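Local coordinates for protein succinyl-CoA ligase (ADP-forming) subunit alpha (Methanosaeta concilii, PDB 6HXI) that belongs to the succinyl-CoA ligase alpha-subunit family, binds coenzyme A and assembles with further copies of itself and with a citrate lyase chain, at residues 14-19 / 72-77; 30-35 / 56-61; 53-56 / 61-64; 157-162 / 340-345; 164-169 / 184-189. All blocks are in the same frame, centred on the assembly; numbering follows the deposited sequence.

Contact 1: residues 14-19 / 72-77; sequences KAFVYG and PLAALA
The ring of Phe16 carries the methyl of Ala74 over one face: CB lies 4.1 Å from the ring centroid and only 24° off the ring normal, a CH-pi contact displaced from the middle of the ring and closest to CE1 (3.7 Å from Ala74 CB). The far end of the ring reaches the helix backbone instead. Phe16 CZ approaches Ala74 O to 3.4 Å, and the same atom comes within 3.7 Å of Ala75 N, which sits obliquely to the ring. On the CE2 side Ala75 adds its methyl, its CB being 4.4 Å from Phe16 CE2. Phe16 projects from its strand and presses on the Ala74 methyl and the peptide joining Ala74 to Ala75. Its CG stands anti to the carbonyl carbon (chi1 -62°), which directs the ring at residues 72-77. No hydrogen bond crosses between the segments; the contact is buried and rests on van der Waals and CH-pi packing. Phe16 also packs on Ala44 and Ile46 of the neighbouring strand 42-46, while Ala74 leans on Tyr68. Residues 15-18 form a strand inside the parallel part of the sheet, and helix 71-77 carries the chain from strand 61-68 to strand 83-86. These two strands are parallel, so helix 71-77 is the connection of a beta-alpha-beta crossover passing over strand 15-18, as in Rossmann-like CoA-binding domains.

Contact 2: residues 30-35 / 56-61; sequences DFDYVC and AFWGTK
A single water ties Asp30 to Gly59: it donates to Asp30 OD1 at 2.7 Å, accepts from Gly59 N at 2.8 Å, and gives a weaker bond to Phe57 O. The water thus settles the amide at the turn, where no direct hydrogen bond joins the segments. Asp30 OD2 faces another partner, forming a salt bridge with Arg350 of the second subunit, whose guanidinium also reaches Gly59 O. Beside this polar knot the packing is aromatic. Gly59 CA lies 3.5 Å from the centroid of the Tyr33 ring, squarely over its face, 1° off the ring normal. An edge of the same ring, at CD1, is presented to the face of the Trp58 five-membered ring in an edge-to-face pair with planes at 86°. Trp58 extends with CG anti to the backbone N (chi1 -178°), bringing its six-membered ring against the helix, where CZ3 is 3.6 Å from Asp32 CB. The carboxylate of Asp32 is engaged by Ser41. Trp58 to Lys61 make a type II' turn with Gly59 as its second residue, the tight reversal of a two-residue beta hairpin, here docked against the C-terminal part of helix 22-34.

Contact 3: residues 53-56 / 61-64; sequences IHKA and KEII
Ala56 and Ile63 hold the tight part of this contact, a hydrogen-bonded antiparallel pair in which each backbone amide serves the other residue. Ile63 N gives to Ala56 O at 2.8 Å, nearly straight and almost along the C=O axis; the return bond from Ala56 N to Ile63 O is 3.1 Å. Lys55 and Ile64 form the next, non-hydrogen-bonded pair; Lys55 CA also makes a CA-H...O contact with Ile63 O at 3.4 Å. The strands run at 163° to one another and make the beta hairpin 52-58/61-68, at one edge of the mixed sheet within this chain. On the face bearing Lys55 and Ile64 the packing stays close among apolar groups: Ile53 CG2 meets Ile64 CG2 at 3.6 Å, and Ile64 CD1 lies 3.7 Å from Lys55 CB. A second, polar tie lies under the second subunit. Lys55, bent at chi3 and chi4 (58° and 52°), doubles back so that NZ reaches Glu62 OE2 at 3.2 Å, from above the carboxylate plane. This salt bridge is shared, for Thr353 of the second subunit bonds both Lys55 NZ and Glu62 OE1. The loose, solvent side belongs to Lys61, which has its CB directed away from the partner strand and is exposed.

Contact 4: residues 157-162 / 340-345; sequences TIENII and YSKALA
Lys342 and Glu159 carry the whole contact between these two short helices, and they do so through their charged ends. Lys342 NZ donates to Glu159 OE2 at 3.1 Å, a salt bridge in which the ammonium approaches on the syn side of the oxygen, 26° out of the carboxylate plane. The second oxygen is scarcely farther, with Glu159 OE1 at 3.3 Å from Lys342 NZ, so the cation lies before both arms of the carboxylate. The two chains arrive from opposite directions. Lys342 is drawn out to full length, CG anti to the backbone N (chi1 -178°) and the later torsions extended too, and so bridges a gap that the backbones leave wide. Glu159 is likewise extended beyond CG.

Glu159 also sits near the start of its helix. Thr157 is the N-cap: its OG1 accepts from Asn160 N at 3.3 Å, with 160° at the hydrogen. Glu159 therefore belongs to the first turn, where its negative charge may be eased by the helix end and Lys342, though Glu383 of the citrate lyase chain lies beside it. Asn160 secures the same turn from its side chain, ND2 bonding Ala155 O and Asn183 OD1. The citrate lyase chain also packs on Thr157 and Lys342, while Tyr340 makes a cation-pi contact with Lys351 of the second subunit. With little surface buried, the contact exemplifies a long-range surface salt bridge joining the N-capped first turn of one helix to helix 340-345, far along the chain.

Contact 5: residues 164-169 / 184-189; sequences SKLYRP and EAFNII
A Schellman motif closes helix 158-163, and two of its residues, Ser164 and Leu166, pack on Asn187 and Phe186 of helix 179-192. The ending is plain in the backbone: Lys165 takes a left-handed conformation (phi 51°) as the C-prime residue, while Leu166 N bonds back to Ile161 O and Lys165 N to Ile162 O. Having left the helix, the chain runs straight into a type I turn, Lys165 to Arg168. The motif thereby turns Leu166 to the second helix. Both its methyls come to the same side of the base of Phe186: CD1 is 3.9 Å from Phe186 CD2 and CD2 is 4.1 Å from Phe186 CG. The two side chains cross at about a right angle, and CD1 meets the ring obliquely. Ser164 makes a closer approach to the backbone, its OG 3.4 Å from Asn187 CA and 3.7 Å from Asn187 N, a contact of van der Waals kind. Asn187 itself touches with its CB, which lies 3.8 Å from Ser164 OG. No hydrogen bond crosses between the segments. Ile196 of strand 196-201 touches both Leu166 and Phe186, whereas Lys165 and Arg168 turn their charges to Glu330. Helix 179-192 links the adjacent parallel strands 172-176 and 196-201, so the Schellman ending is packed against the helix of a beta-alpha-beta unit in the second mixed sheet.

Contacts 1, 2 and 3 all belong to the seven-stranded sheet, and contacts 2 and 3, with centres 11 Å apart, share Ala56 and Lys61 on one hairpin; both are nested within the loop closed by contact 1. Contact 2 leads on to contact 4, its centre 13 Å away, because Asp30 and Val34 pack on Ile158. It also touches contact 5, where Phe31 CZ lies 3.4 Å from Leu166 O. Contact 5 in turn continues helix 158-163 of contact 4. Helix 179-192 begins at Gly179 of the coenzyme A pocket, but the Phe186 side chain of contact 5 is about 11 Å from a bound coenzyme A, and that of His54 in contact 3 about 14 Å.

Contact 1: residues 14-19 / 72-77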
# COMPACT_ATOMS: atom_id res chain seq x y z
N LYS B 14 12.90 6.32 47.74
CA LYS B 14 12.83 6.18 46.29
C LYS B 14 13.54 4.87 45.92
O LYS B 14 14.57 4.51 46.51
CB LYS B 14 13.45 7.40 45.59
CG LYS B 14 12.59 8.65 45.67
CD LYS B 14 11.37 8.58 44.76
CE LYS B 14 10.75 9.94 44.56
NZ LYS B 14 9.82 9.95 43.41
N ALA B 15 12.94 4.14 44.99
CA ALA B 15 13.40 2.81 44.63
C ALA B 15 13.46 2.54 43.14
O ALA B 15 12.82 3.23 42.34
CB ALA B 15 12.48 1.77 45.29
N PHE B 16 14.20 1.48 42.77
CA PHE B 16 14.26 0.92 41.44
C PHE B 16 13.59 -0.42 41.55
O PHE B 16 13.73 -1.10 42.56
CB PHE B 16 15.70 0.71 40.97
CG PHE B 16 16.57 1.93 40.87
CD1 PHE B 16 16.20 3.01 40.07
CD2 PHE B 16 17.81 1.97 41.49
CE1 PHE B 16 17.03 4.12 39.92
CE2 PHE B 16 18.63 3.10 41.38
CZ PHE B 16 18.25 4.16 40.57
N VAL B 17 12.84 -0.78 40.53
CA VAL B 17 12.24 -2.10 40.45
C VAL B 17 13.01 -2.78 39.33
O VAL B 17 12.94 -2.34 38.18
CB VAL B 17 10.71 -2.06 40.19
CG1 VAL B 17 10.17 -3.48 39.90
CG2 VAL B 17 9.97 -1.44 41.36
N TYR B 18 13.82 -3.78 39.67
CA TYR B 18 14.57 -4.57 38.69
C TYR B 18 13.65 -5.71 38.23
O TYR B 18 13.24 -6.56 39.05
CB TYR B 18 15.89 -5.15 39.28
CG TYR B 18 16.74 -5.81 38.22
CD1 TYR B 18 16.45 -7.09 37.76
CD2 TYR B 18 17.77 -5.11 37.60
CE1 TYR B 18 17.17 -7.67 36.73
CE2 TYR B 18 18.51 -5.69 36.57
CZ TYR B 18 18.20 -6.96 36.13
OH TYR B 18 18.92 -7.55 35.13
N GLY B 19 13.33 -5.71 36.94
CA GLY B 19 12.46 -6.69 36.33
C GLY B 19 11.14 -6.06 35.96
O GLY B 19 10.59 -5.29 36.74
N PRO B 72 23.77 0.36 36.72
CA PRO B 72 24.59 1.58 36.73
C PRO B 72 23.99 2.78 35.98
O PRO B 72 24.21 3.91 36.41
CB PRO B 72 25.90 1.13 36.07
CG PRO B 72 25.95 -0.33 36.29
CD PRO B 72 24.53 -0.77 36.15
N LEU B 73 23.25 2.55 34.88
CA LEU B 73 22.64 3.66 34.12
C LEU B 73 21.49 4.30 34.90
O LEU B 73 21.38 5.53 34.91
CB LEU B 73 22.17 3.21 32.73
CG LEU B 73 23.25 3.12 31.66
CD1 LEU B 73 22.75 2.34 30.47
CD2 LEU B 73 23.70 4.50 31.19
N ALA B 74 20.68 3.47 35.57
CA ALA B 74 19.56 3.95 36.39
C ALA B 74 20.09 4.69 37.60
O ALA B 74 19.61 5.79 37.88
CB ALA B 74 18.68 2.79 36.83
N ALA B 75 21.10 4.12 38.29
CA ALA B 75 21.71 4.70 39.49
C ALA B 75 22.29 6.09 39.22
O ALA B 75 22.05 7.00 40.00
CB ALA B 75 22.76 3.77 40.06
N LEU B 76 22.97 6.25 38.07
CA LEU B 76 23.53 7.53 37.64
C LEU B 76 22.42 8.56 37.32
O LEU B 76 22.59 9.74 37.62
CB LEU B 76 24.46 7.33 36.43
CG LEU B 76 25.46 8.46 36.19
CD1 LEU B 76 26.72 8.26 37.03
CD2 LEU B 76 25.81 8.57 34.73
N ALA B 77 21.29 8.11 36.74
CA ALA B 77 20.17 9.02 36.45
C ALA B 77 19.37 9.38 37.73
O ALA B 77 18.99 10.53 37.91
CB ALA B 77 19.26 8.41 35.41

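Contact 2: residues 30-35 / 56-61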
# COMPACT_ATOMS: atom_id res chain seq x y z
N ASP B 30 0.06 2.19 44.03
CA ASP B 30 -1.26 2.23 44.66
C ASP B 30 -1.14 2.49 46.17
O ASP B 30 -1.94 3.25 46.73
CB ASP B 30 -2.01 0.91 44.38
CG ASP B 30 -2.73 0.84 43.05
OD1 ASP B 30 -2.73 1.85 42.32
OD2 ASP B 30 -3.34 -0.21 42.76
N PHE B 31 -0.13 1.91 46.81
CA PHE B 31 0.14 2.09 48.24
C PHE B 31 0.59 3.53 48.51
O PHE B 31 0.07 4.16 49.42
CB PHE B 31 1.22 1.09 48.71
CG PHE B 31 1.43 1.10 50.21
CD1 PHE B 31 0.41 0.72 51.08
CD2 PHE B 31 2.65 1.48 50.75
CE1 PHE B 31 0.62 0.71 52.47
CE2 PHE B 31 2.85 1.48 52.14
CZ PHE B 31 1.84 1.09 52.99
N ASP B 32 1.48 4.06 47.67
CA ASP B 32 1.96 5.43 47.77
C ASP B 32 0.77 6.39 47.68
O ASP B 32 0.65 7.29 48.50
CB ASP B 32 2.97 5.74 46.65
CG ASP B 32 4.17 4.82 46.58
OD1 ASP B 32 4.57 4.27 47.64
OD2 ASP B 32 4.72 4.66 45.47
N TYR B 33 -0.16 6.13 46.74
CA TYR B 33 -1.36 6.93 46.58
C TYR B 33 -2.27 6.93 47.86
O TYR B 33 -2.61 8.01 48.35
CB TYR B 33 -2.15 6.50 45.33
CG TYR B 33 -3.34 7.37 45.07
CD1 TYR B 33 -3.19 8.62 44.47
CD2 TYR B 33 -4.62 6.97 45.44
CE1 TYR B 33 -4.29 9.46 44.27
CE2 TYR B 33 -5.72 7.79 45.24
CZ TYR B 33 -5.56 9.03 44.66
OH TYR B 33 -6.64 9.83 44.45
N VAL B 34 -2.65 5.73 48.38
CA VAL B 34 -3.51 5.58 49.56
C VAL B 34 -2.83 6.10 50.86
O VAL B 34 -3.54 6.45 51.79
CB VAL B 34 -4.11 4.16 49.77
CG1 VAL B 34 -5.06 3.79 48.64
CG2 VAL B 34 -3.04 3.10 49.97
N CYS B 35 -1.49 6.19 50.89
CA CYS B 35 -0.70 6.72 52.01
C CYS B 35 -0.57 8.23 51.96
O CYS B 35 0.01 8.83 52.87
CB CYS B 35 0.66 6.05 52.07
SG CYS B 35 0.58 4.31 52.52
N ALA B 56 1.74 3.76 34.23
CA ALA B 56 1.00 3.18 35.34
C ALA B 56 0.05 4.24 35.91
O ALA B 56 0.10 5.40 35.49
CB ALA B 56 1.97 2.73 36.43
N PHE B 57 -0.78 3.85 36.86
CA PHE B 57 -1.71 4.76 37.53
C PHE B 57 -1.14 5.34 38.82
O PHE B 57 -0.44 4.66 39.57
CB PHE B 57 -2.99 4.00 37.94
CG PHE B 57 -4.01 3.80 36.86
CD1 PHE B 57 -4.71 4.88 36.33
CD2 PHE B 57 -4.29 2.53 36.38
CE1 PHE B 57 -5.69 4.68 35.36
CE2 PHE B 57 -5.28 2.33 35.42
CZ PHE B 57 -5.96 3.42 34.90
N TRP B 58 -1.57 6.57 39.12
CA TRP B 58 -1.40 7.32 40.36
C TRP B 58 -2.85 7.66 40.72
O TRP B 58 -3.38 8.66 40.27
CB TRP B 58 -0.56 8.59 40.14
CG TRP B 58 -0.33 9.35 41.41
CD1 TRP B 58 -0.94 10.50 41.80
CD2 TRP B 58 0.53 8.96 42.49
NE1 TRP B 58 -0.48 10.88 43.05
CE2 TRP B 58 0.44 9.95 43.48
CE3 TRP B 58 1.40 7.88 42.69
CZ2 TRP B 58 1.17 9.89 44.67
CZ3 TRP B 58 2.15 7.83 43.86
CH2 TRP B 58 2.02 8.82 44.84
N GLY B 59 -3.52 6.72 41.37
CA GLY B 59 -4.94 6.84 41.68
C GLY B 59 -5.73 6.50 40.43
O GLY B 59 -5.77 5.34 40.01
N THR B 60 -6.27 7.53 39.78
CA THR B 60 -7.02 7.46 38.52
C THR B 60 -6.25 8.20 37.44
O THR B 60 -6.70 8.24 36.30
CB THR B 60 -8.42 8.10 38.67
OG1 THR B 60 -8.30 9.48 39.02
CG2 THR B 60 -9.29 7.40 39.66
N LYS B 61 -5.13 8.84 37.80
CA LYS B 61 -4.30 9.64 36.90
C LYS B 61 -3.13 8.77 36.42
O LYS B 61 -2.46 8.15 37.22
CB LYS B 61 -3.78 10.90 37.65
CG LYS B 61 -2.94 11.86 36.82
CD LYS B 61 -2.26 12.94 37.67
CE LYS B 61 -0.85 12.59 38.04
NZ LYS B 61 -0.32 13.44 39.15
O HOH W 1 -2.15 4.47 42.16

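Contact 3: residues 53-56 / 61-64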
# COMPACT_ATOMS: atom_id res chain seq x y z
N ILE B 53 9.90 3.78 28.40
CA ILE B 53 8.92 4.27 29.35
C ILE B 53 7.95 3.20 29.75
O ILE B 53 7.71 2.24 29.00
CB ILE B 53 8.17 5.54 28.86
CG1 ILE B 53 7.41 5.30 27.52
CG2 ILE B 53 9.08 6.75 28.81
CD1 ILE B 53 6.34 6.41 27.19
N HIS B 54 7.37 3.38 30.95
CA HIS B 54 6.32 2.52 31.45
C HIS B 54 5.22 3.41 31.99
O HIS B 54 5.48 4.33 32.74
CB HIS B 54 6.86 1.57 32.51
CG HIS B 54 5.78 0.80 33.23
ND1 HIS B 54 5.07 -0.22 32.61
CD2 HIS B 54 5.31 0.93 34.50
CE1 HIS B 54 4.21 -0.67 33.51
NE2 HIS B 54 4.32 -0.01 34.66
N LYS B 55 3.99 3.15 31.59
CA LYS B 55 2.84 3.91 32.07
C LYS B 55 2.08 3.11 33.13
O LYS B 55 1.79 1.94 32.95
CB LYS B 55 1.94 4.27 30.87
CG LYS B 55 0.70 5.10 31.23
CD LYS B 55 0.03 5.73 29.99
CE LYS B 55 -0.39 4.74 28.94
NZ LYS B 55 -1.23 3.66 29.51
N ALA B 56 1.74 3.76 34.23
CA ALA B 56 1.00 3.18 35.34
C ALA B 56 0.05 4.24 35.91
O ALA B 56 0.10 5.40 35.49
CB ALA B 56 1.97 2.73 36.43
N LYS B 61 -5.13 8.84 37.80
CA LYS B 61 -4.30 9.64 36.90
C LYS B 61 -3.13 8.77 36.42
O LYS B 61 -2.46 8.15 37.22
CB LYS B 61 -3.78 10.90 37.65
CG LYS B 61 -2.94 11.86 36.82
CD LYS B 61 -2.26 12.94 37.67
CE LYS B 61 -0.85 12.59 38.04
NZ LYS B 61 -0.32 13.44 39.15
N GLU B 62 -2.88 8.76 35.11
CA GLU B 62 -1.79 8.00 34.54
C GLU B 62 -0.48 8.75 34.55
O GLU B 62 -0.45 9.94 34.26
CB GLU B 62 -2.16 7.52 33.15
CG GLU B 62 -3.19 6.41 33.20
CD GLU B 62 -3.45 5.76 31.86
OE1 GLU B 62 -3.69 6.50 30.88
OE2 GLU B 62 -3.34 4.52 31.77
N ILE B 63 0.60 8.07 34.94
CA ILE B 63 1.93 8.67 35.04
C ILE B 63 2.96 7.89 34.23
O ILE B 63 2.70 6.74 33.90
CB ILE B 63 2.40 8.91 36.53
CG1 ILE B 63 2.55 7.59 37.31
CG2 ILE B 63 1.48 9.92 37.26
CD1 ILE B 63 3.60 7.65 38.41
N ILE B 64 4.11 8.49 33.94
CA ILE B 64 5.17 7.83 33.18
C ILE B 64 6.37 7.55 34.07
O ILE B 64 6.87 8.44 34.73
CB ILE B 64 5.55 8.65 31.89
CG1 ILE B 64 4.36 8.85 30.91
CG2 ILE B 64 6.77 8.10 31.15
CD1 ILE B 64 3.48 7.67 30.59

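Contact 4: residues 157-162 / 340-345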
# COMPACT_ATOMS: atom_id res chain seq x y z
N THR B 157 -3.41 -6.93 47.89
CA THR B 157 -4.37 -6.00 47.29
C THR B 157 -4.58 -4.74 48.11
O THR B 157 -4.38 -4.76 49.32
CB THR B 157 -5.71 -6.71 47.01
OG1 THR B 157 -6.35 -7.06 48.24
CG2 THR B 157 -5.54 -7.97 46.15
N ILE B 158 -5.07 -3.66 47.46
CA ILE B 158 -5.39 -2.40 48.14
C ILE B 158 -6.52 -2.61 49.16
O ILE B 158 -6.52 -1.97 50.22
CB ILE B 158 -5.61 -1.23 47.13
CG1 ILE B 158 -4.27 -0.65 46.67
CG2 ILE B 158 -6.50 -0.12 47.67
CD1 ILE B 158 -3.41 0.09 47.73
N GLU B 159 -7.44 -3.56 48.87
CA GLU B 159 -8.53 -3.93 49.79
C GLU B 159 -7.93 -4.48 51.09
O GLU B 159 -8.33 -4.06 52.18
CB GLU B 159 -9.48 -4.95 49.13
CG GLU B 159 -10.55 -4.29 48.27
CD GLU B 159 -11.15 -5.10 47.13
OE1 GLU B 159 -12.30 -4.78 46.73
OE2 GLU B 159 -10.48 -6.02 46.62
N ASN B 160 -6.95 -5.38 50.97
CA ASN B 160 -6.22 -5.95 52.10
C ASN B 160 -5.44 -4.87 52.85
O ASN B 160 -5.47 -4.87 54.08
CB ASN B 160 -5.31 -7.09 51.65
CG ASN B 160 -4.56 -7.73 52.78
OD1 ASN B 160 -5.13 -8.38 53.67
ND2 ASN B 160 -3.29 -7.48 52.83
N ILE B 161 -4.80 -3.92 52.13
CA ILE B 161 -4.07 -2.80 52.76
C ILE B 161 -5.02 -1.97 53.62
O ILE B 161 -4.68 -1.65 54.77
CB ILE B 161 -3.27 -1.96 51.73
CG1 ILE B 161 -1.95 -2.66 51.40
CG2 ILE B 161 -3.03 -0.50 52.17
CD1 ILE B 161 -1.77 -2.75 50.01
N ILE B 162 -6.23 -1.67 53.08
CA ILE B 162 -7.27 -0.92 53.77
C ILE B 162 -7.81 -1.71 54.97
O ILE B 162 -7.82 -1.18 56.09
CB ILE B 162 -8.38 -0.45 52.79
CG1 ILE B 162 -7.83 0.62 51.81
CG2 ILE B 162 -9.59 0.08 53.55
CD1 ILE B 162 -8.60 0.77 50.49
N TYR B 340 -10.57 -2.08 35.82
CA TYR B 340 -11.49 -2.51 34.77
C TYR B 340 -11.48 -4.02 34.58
O TYR B 340 -12.54 -4.64 34.58
CB TYR B 340 -11.11 -1.79 33.45
CG TYR B 340 -11.51 -2.51 32.19
CD1 TYR B 340 -12.84 -2.54 31.77
CD2 TYR B 340 -10.55 -3.11 31.37
CE1 TYR B 340 -13.21 -3.22 30.61
CE2 TYR B 340 -10.91 -3.76 30.20
CZ TYR B 340 -12.24 -3.78 29.80
OH TYR B 340 -12.61 -4.39 28.62
N SER B 341 -10.28 -4.61 34.41
CA SER B 341 -10.12 -6.05 34.16
C SER B 341 -10.71 -6.91 35.29
O SER B 341 -11.26 -7.97 35.01
CB SER B 341 -8.66 -6.41 33.90
OG SER B 341 -7.85 -6.10 35.02
N LYS B 342 -10.66 -6.43 36.54
CA LYS B 342 -11.24 -7.16 37.68
C LYS B 342 -12.78 -7.11 37.59
O LYS B 342 -13.43 -8.16 37.67
CB LYS B 342 -10.74 -6.57 39.01
CG LYS B 342 -11.26 -7.29 40.24
CD LYS B 342 -10.90 -6.53 41.51
CE LYS B 342 -11.67 -7.02 42.71
NZ LYS B 342 -11.71 -5.97 43.76
N ALA B 343 -13.33 -5.91 37.37
CA ALA B 343 -14.77 -5.66 37.20
C ALA B 343 -15.34 -6.51 36.05
O ALA B 343 -16.40 -7.11 36.19
CB ALA B 343 -14.99 -4.18 36.91
N LEU B 344 -14.60 -6.61 34.93
CA LEU B 344 -15.04 -7.41 33.81
C LEU B 344 -14.95 -8.92 34.10
O LEU B 344 -15.92 -9.64 33.82
CB LEU B 344 -14.30 -7.03 32.52
CG LEU B 344 -14.94 -7.51 31.19
CD1 LEU B 344 -16.35 -6.95 30.97
CD2 LEU B 344 -14.07 -7.14 30.00
N ALA B 345 -13.82 -9.39 34.67
CA ALA B 345 -13.59 -10.81 35.00
C ALA B 345 -14.59 -11.37 36.00
O ALA B 345 -15.02 -12.52 35.86
CB ALA B 345 -12.17 -11.03 35.49

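Contact 5: residues 164-169 / 184-189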
# COMPACT_ATOMS: atom_id res chain seq x y z
N SER B 164 -6.46 -4.09 56.68
CA SER B 164 -5.43 -4.26 57.71
C SER B 164 -4.88 -2.91 58.22
O SER B 164 -3.95 -2.91 59.03
CB SER B 164 -4.33 -5.19 57.23
OG SER B 164 -4.79 -6.53 57.25
N LYS B 165 -5.48 -1.78 57.77
CA LYS B 165 -5.11 -0.42 58.17
C LYS B 165 -3.59 -0.14 58.04
O LYS B 165 -2.97 0.46 58.92
CB LYS B 165 -5.64 -0.09 59.59
CG LYS B 165 -7.16 -0.16 59.76
CD LYS B 165 -7.61 0.32 61.15
CE LYS B 165 -7.66 -0.80 62.17
NZ LYS B 165 -7.99 -0.30 63.53
N LEU B 166 -3.02 -0.58 56.93
CA LEU B 166 -1.60 -0.45 56.62
C LEU B 166 -1.20 0.90 56.00
O LEU B 166 -0.02 1.13 55.79
CB LEU B 166 -1.13 -1.63 55.74
CG LEU B 166 -1.19 -3.02 56.42
CD1 LEU B 166 -1.03 -4.12 55.40
CD2 LEU B 166 -0.15 -3.15 57.56
N TYR B 167 -2.17 1.78 55.74
CA TYR B 167 -1.96 3.13 55.19
C TYR B 167 -1.52 4.13 56.30
O TYR B 167 -1.15 5.27 55.97
CB TYR B 167 -3.22 3.63 54.44
CG TYR B 167 -4.50 3.44 55.23
CD1 TYR B 167 -4.90 4.39 56.17
CD2 TYR B 167 -5.27 2.30 55.09
CE1 TYR B 167 -6.05 4.20 56.94
CE2 TYR B 167 -6.42 2.10 55.85
CZ TYR B 167 -6.80 3.05 56.78
OH TYR B 167 -7.95 2.88 57.51
N ARG B 168 -1.55 3.70 57.59
CA ARG B 168 -1.12 4.44 58.79
C ARG B 168 -0.24 3.56 59.71
O ARG B 168 -0.61 2.40 59.97
CB ARG B 168 -2.34 4.94 59.61
CG ARG B 168 -3.44 3.88 59.79
CD ARG B 168 -3.98 3.94 61.16
NE ARG B 168 -4.46 2.66 61.67
CZ ARG B 168 -3.68 1.73 62.21
NH1 ARG B 168 -2.36 1.90 62.23
NH2 ARG B 168 -4.20 0.61 62.67
N PRO B 169 0.86 4.11 60.28
CA PRO B 169 1.68 3.30 61.20
C PRO B 169 1.08 3.06 62.58
O PRO B 169 0.30 3.86 63.09
CB PRO B 169 2.99 4.10 61.32
CG PRO B 169 2.58 5.51 61.09
CD PRO B 169 1.44 5.46 60.09
N GLU B 184 -0.57 -12.49 56.75
CA GLU B 184 -1.51 -12.97 57.76
C GLU B 184 -1.21 -12.25 59.09
O GLU B 184 -2.14 -11.81 59.76
CB GLU B 184 -1.42 -14.50 57.92
CG GLU B 184 -2.61 -15.12 58.65
CD GLU B 184 -3.95 -14.99 57.94
OE1 GLU B 184 -4.95 -14.65 58.61
OE2 GLU B 184 -3.99 -15.18 56.71
N ALA B 185 0.09 -12.08 59.43
CA ALA B 185 0.52 -11.39 60.65
C ALA B 185 0.07 -9.93 60.65
O ALA B 185 -0.36 -9.45 61.68
CB ALA B 185 2.02 -11.47 60.82
N PHE B 186 0.14 -9.24 59.50
CA PHE B 186 -0.34 -7.85 59.37
C PHE B 186 -1.83 -7.76 59.78
O PHE B 186 -2.20 -6.85 60.54
CB PHE B 186 -0.11 -7.32 57.94
CG PHE B 186 1.34 -6.98 57.60
CD1 PHE B 186 2.30 -6.85 58.61
CD2 PHE B 186 1.73 -6.78 56.29
CE1 PHE B 186 3.63 -6.55 58.31
CE2 PHE B 186 3.06 -6.46 55.99
CZ PHE B 186 3.99 -6.33 57.00
N ASN B 187 -2.64 -8.75 59.34
CA ASN B 187 -4.06 -8.87 59.67
C ASN B 187 -4.25 -9.16 61.16
O ASN B 187 -5.07 -8.49 61.80
CB ASN B 187 -4.72 -9.94 58.81
CG ASN B 187 -6.16 -10.25 59.18
OD1 ASN B 187 -6.45 -11.31 59.74
ND2 ASN B 187 -7.07 -9.35 58.87
N ILE B 188 -3.50 -10.15 61.71
CA ILE B 188 -3.56 -10.54 63.12
C ILE B 188 -3.29 -9.32 64.01
O ILE B 188 -4.14 -8.96 64.83
CB ILE B 188 -2.55 -11.71 63.42
CG1 ILE B 188 -2.87 -13.04 62.64
CG2 ILE B 188 -2.40 -11.98 64.92
CD1 ILE B 188 -4.11 -13.83 63.02
N ILE B 189 -2.13 -8.66 63.80
CA ILE B 189 -1.62 -7.50 64.56
C ILE B 189 -2.57 -6.27 64.50
O ILE B 189 -2.80 -5.65 65.54
CB ILE B 189 -0.16 -7.18 64.11
CG1 ILE B 189 0.80 -8.29 64.63
CG2 ILE B 189 0.30 -5.79 64.55
CD1 ILE B 189 2.06 -8.52 63.82